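Local coordinates for DUF211 domain-containing protein (Archaeoglobus fulgidus DSM 4304, PDB 3BPD), which is of unknown function but binds magnesium ions and assembles into a heptamer, with a ferredoxin-like fold of two helices packed on an antiparallel sheet, at residues P19-F24 against E49-T54. The protein carries 1 engineered substitution. Residues are numbered along the deposited sequence; the frame is centred on the assembly and turned at random.
Sequences PKTIVF and ENIKIT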
loop_
_atom_site.group_PDB
_atom_site.type_symbol
_atom_site.label_atom_id
_atom_site.label_comp_id
_atom_site.label_asym_id
_atom_site.label_seq_id
_atom_site.Cartn_x
_atom_site.Cartn_y
_atom_site.Cartn_z
ATOM N N PRO F 19 -17.533 10.744 -29.948
ATOM C CA PRO F 19 -17.905 11.604 -28.816
ATOM C C PRO F 19 -16.819 11.633 -27.756
ATOM O O PRO F 19 -15.911 10.809 -27.766
ATOM C CB PRO F 19 -19.175 10.943 -28.276
ATOM C CG PRO F 19 -19.743 10.236 -29.473
ATOM C CD PRO F 19 -18.511 9.653 -30.111
ATOM N N LYS F 20 -16.923 12.574 -26.829
ATOM C CA LYS F 20 -15.950 12.672 -25.743
ATOM C C LYS F 20 -16.082 11.462 -24.810
ATOM O O LYS F 20 -17.136 10.814 -24.768
ATOM C CB LYS F 20 -16.180 13.957 -24.949
ATOM C CG LYS F 20 -15.908 15.194 -25.751
ATOM C CD LYS F 20 -16.328 16.472 -25.029
ATOM C CE LYS F 20 -15.520 17.662 -25.592
ATOM N NZ LYS F 20 -15.283 17.577 -27.090
ATOM N N THR F 21 -15.028 11.155 -24.053
ATOM C CA THR F 21 -15.098 10.013 -23.148
ATOM C C THR F 21 -16.195 10.141 -22.083
ATOM O O THR F 21 -16.789 9.135 -21.680
ATOM C CB THR F 21 -13.761 9.758 -22.432
ATOM O OG1 THR F 21 -13.328 10.963 -21.802
ATOM C CG2 THR F 21 -12.706 9.297 -23.412
ATOM N N ILE F 22 -16.476 11.356 -21.625
ATOM C CA ILE F 22 -17.511 11.518 -20.607
ATOM C C ILE F 22 -18.879 11.067 -21.116
ATOM O O ILE F 22 -19.786 10.818 -20.329
ATOM C CB ILE F 22 -17.624 12.976 -20.105
ATOM C CG1 ILE F 22 -18.098 13.886 -21.221
ATOM C CG2 ILE F 22 -16.289 13.459 -19.593
ATOM C CD1 ILE F 22 -18.222 15.317 -20.766
ATOM N N VAL F 23 -19.022 10.955 -22.431
ATOM C CA VAL F 23 -20.277 10.519 -23.017
ATOM C C VAL F 23 -20.279 8.986 -23.024
ATOM O O VAL F 23 -21.301 8.353 -22.752
ATOM C CB VAL F 23 -20.429 11.092 -24.434
ATOM C CG1 VAL F 23 -21.807 10.790 -24.992
ATOM C CG2 VAL F 23 -20.199 12.605 -24.388
ATOM N N PHE F 24 -19.133 8.384 -23.320
ATOM C CA PHE F 24 -19.043 6.931 -23.278
ATOM C C PHE F 24 -19.383 6.496 -21.859
ATOM O O PHE F 24 -20.173 5.576 -21.644
ATOM C CB PHE F 24 -17.629 6.460 -23.606
ATOM C CG PHE F 24 -17.354 6.386 -25.063
ATOM C CD1 PHE F 24 -17.436 7.534 -25.850
ATOM C CD2 PHE F 24 -17.079 5.164 -25.670
ATOM C CE1 PHE F 24 -17.257 7.472 -27.214
ATOM C CE2 PHE F 24 -16.899 5.087 -27.046
ATOM C CZ PHE F 24 -16.991 6.247 -27.821
ATOM N N GLU F 49 -8.009 8.291 -29.935
ATOM C CA GLU F 49 -7.631 8.191 -28.533
ATOM C C GLU F 49 -7.634 6.737 -28.113
ATOM O O GLU F 49 -8.436 5.942 -28.601
ATOM C CB GLU F 49 -8.615 8.926 -27.620
ATOM C CG GLU F 49 -8.900 10.359 -27.970
ATOM C CD GLU F 49 -9.689 11.060 -26.887
ATOM O OE1 GLU F 49 -10.742 10.521 -26.471
ATOM O OE2 GLU F 49 -9.255 12.153 -26.453
ATOM N N ASN F 50 -6.716 6.392 -27.221
ATOM C CA ASN F 50 -6.662 5.051 -26.677
ATOM C C ASN F 50 -7.115 5.258 -25.237
ATOM O O ASN F 50 -6.577 6.108 -24.518
ATOM C CB ASN F 50 -5.241 4.485 -26.742
ATOM C CG ASN F 50 -4.878 3.968 -28.135
ATOM O OD1 ASN F 50 -5.569 3.111 -28.679
ATOM N ND2 ASN F 50 -3.787 4.487 -28.714
ATOM N N ILE F 51 -8.128 4.502 -24.831
ATOM C CA ILE F 51 -8.673 4.622 -23.489
ATOM C C ILE F 51 -8.887 3.258 -22.828
ATOM O O ILE F 51 -9.146 2.265 -23.511
ATOM C CB ILE F 51 -10.029 5.390 -23.527
ATOM C CG1 ILE F 51 -11.056 4.610 -24.359
ATOM C CG2 ILE F 51 -9.833 6.770 -24.139
ATOM C CD1 ILE F 51 -12.427 5.287 -24.459
ATOM N N LYS F 52 -8.765 3.216 -21.499
ATOM C CA LYS F 52 -8.989 1.990 -20.726
ATOM C C LYS F 52 -10.356 2.113 -20.028
ATOM O O LYS F 52 -10.578 3.051 -19.260
ATOM C CB LYS F 52 -7.888 1.805 -19.671
ATOM C CG LYS F 52 -7.094 0.524 -19.823
ATOM C CD LYS F 52 -6.153 0.598 -21.022
ATOM C CE LYS F 52 -5.365 -0.685 -21.216
ATOM N NZ LYS F 52 -4.168 -0.430 -22.066
ATOM N N ILE F 53 -11.267 1.180 -20.301
ATOM C CA ILE F 53 -12.600 1.206 -19.693
ATOM C C ILE F 53 -12.778 0.105 -18.649
ATOM O O ILE F 53 -12.573 -1.073 -18.933
ATOM C CB ILE F 53 -13.720 1.034 -20.747
ATOM C CG1 ILE F 53 -13.701 2.196 -21.753
ATOM C CG2 ILE F 53 -15.072 0.975 -20.052
ATOM C CD1 ILE F 53 -14.701 2.048 -22.924
ATOM N N THR F 54 -13.152 0.498 -17.438
ATOM C CA THR F 54 -13.375 -0.453 -16.365
ATOM C C THR F 54 -14.860 -0.382 -16.029
ATOM O O THR F 54 -15.374 0.678 -15.660
ATOM C CB THR F 54 -12.554 -0.094 -15.100
ATOM O OG1 THR F 54 -11.165 -0.104 -15.417
ATOM C CG2 THR F 54 -12.804 -1.100 -13.981
#
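T21, the first residue of the helix, meets the sheet through a single methyl group, and the contact illustrates how one branch of a small side chain can make the closest approach between a helix start and a strand. Its CG2 lies 3.9 Å from CG2 of I51 and 3.8 Å from OE1 of E49, so the methyl touches two residues that point from the same face of strand 48-57. F24, whose CB also points toward the strand, adds more distant cover. In T21 the hydroxyl stands between the backbone N and the carbonyl carbon (chi1 53°), which turns CG2 away from the carbonyl and over toward the strand. In I51 the touching CG2 lies beside the backbone N, opposite the carbonyl carbon, while CD1 follows at 4.2 Å from CG2 of T21; the two side chains pass each other in opposite directions. E49 reaches the methyl obliquely with an extended chain. The methyl is no hydrogen-bond donor; the charge of OE1 is met instead by K15 NZ in a salt bridge. That lysine also donates to the carbonyl of P19, tying the loop before the helix to the neighbouring strand. The turn itself starts at K20, the N-cap residue, whose carbonyl O accepts the N-H of V23 at 3.0 Å from N. In this ferredoxin-like beta-alpha-beta-beta-alpha-beta topology, helix 21-29 follows the first strand and packs with helix 62-71 on one face of the sheet, beginning over strand 48-57; T21 and F24 also touch I39 and K15 on flanking strands 34-44 and 6-16, and T21 packs against V82 of the second subunit.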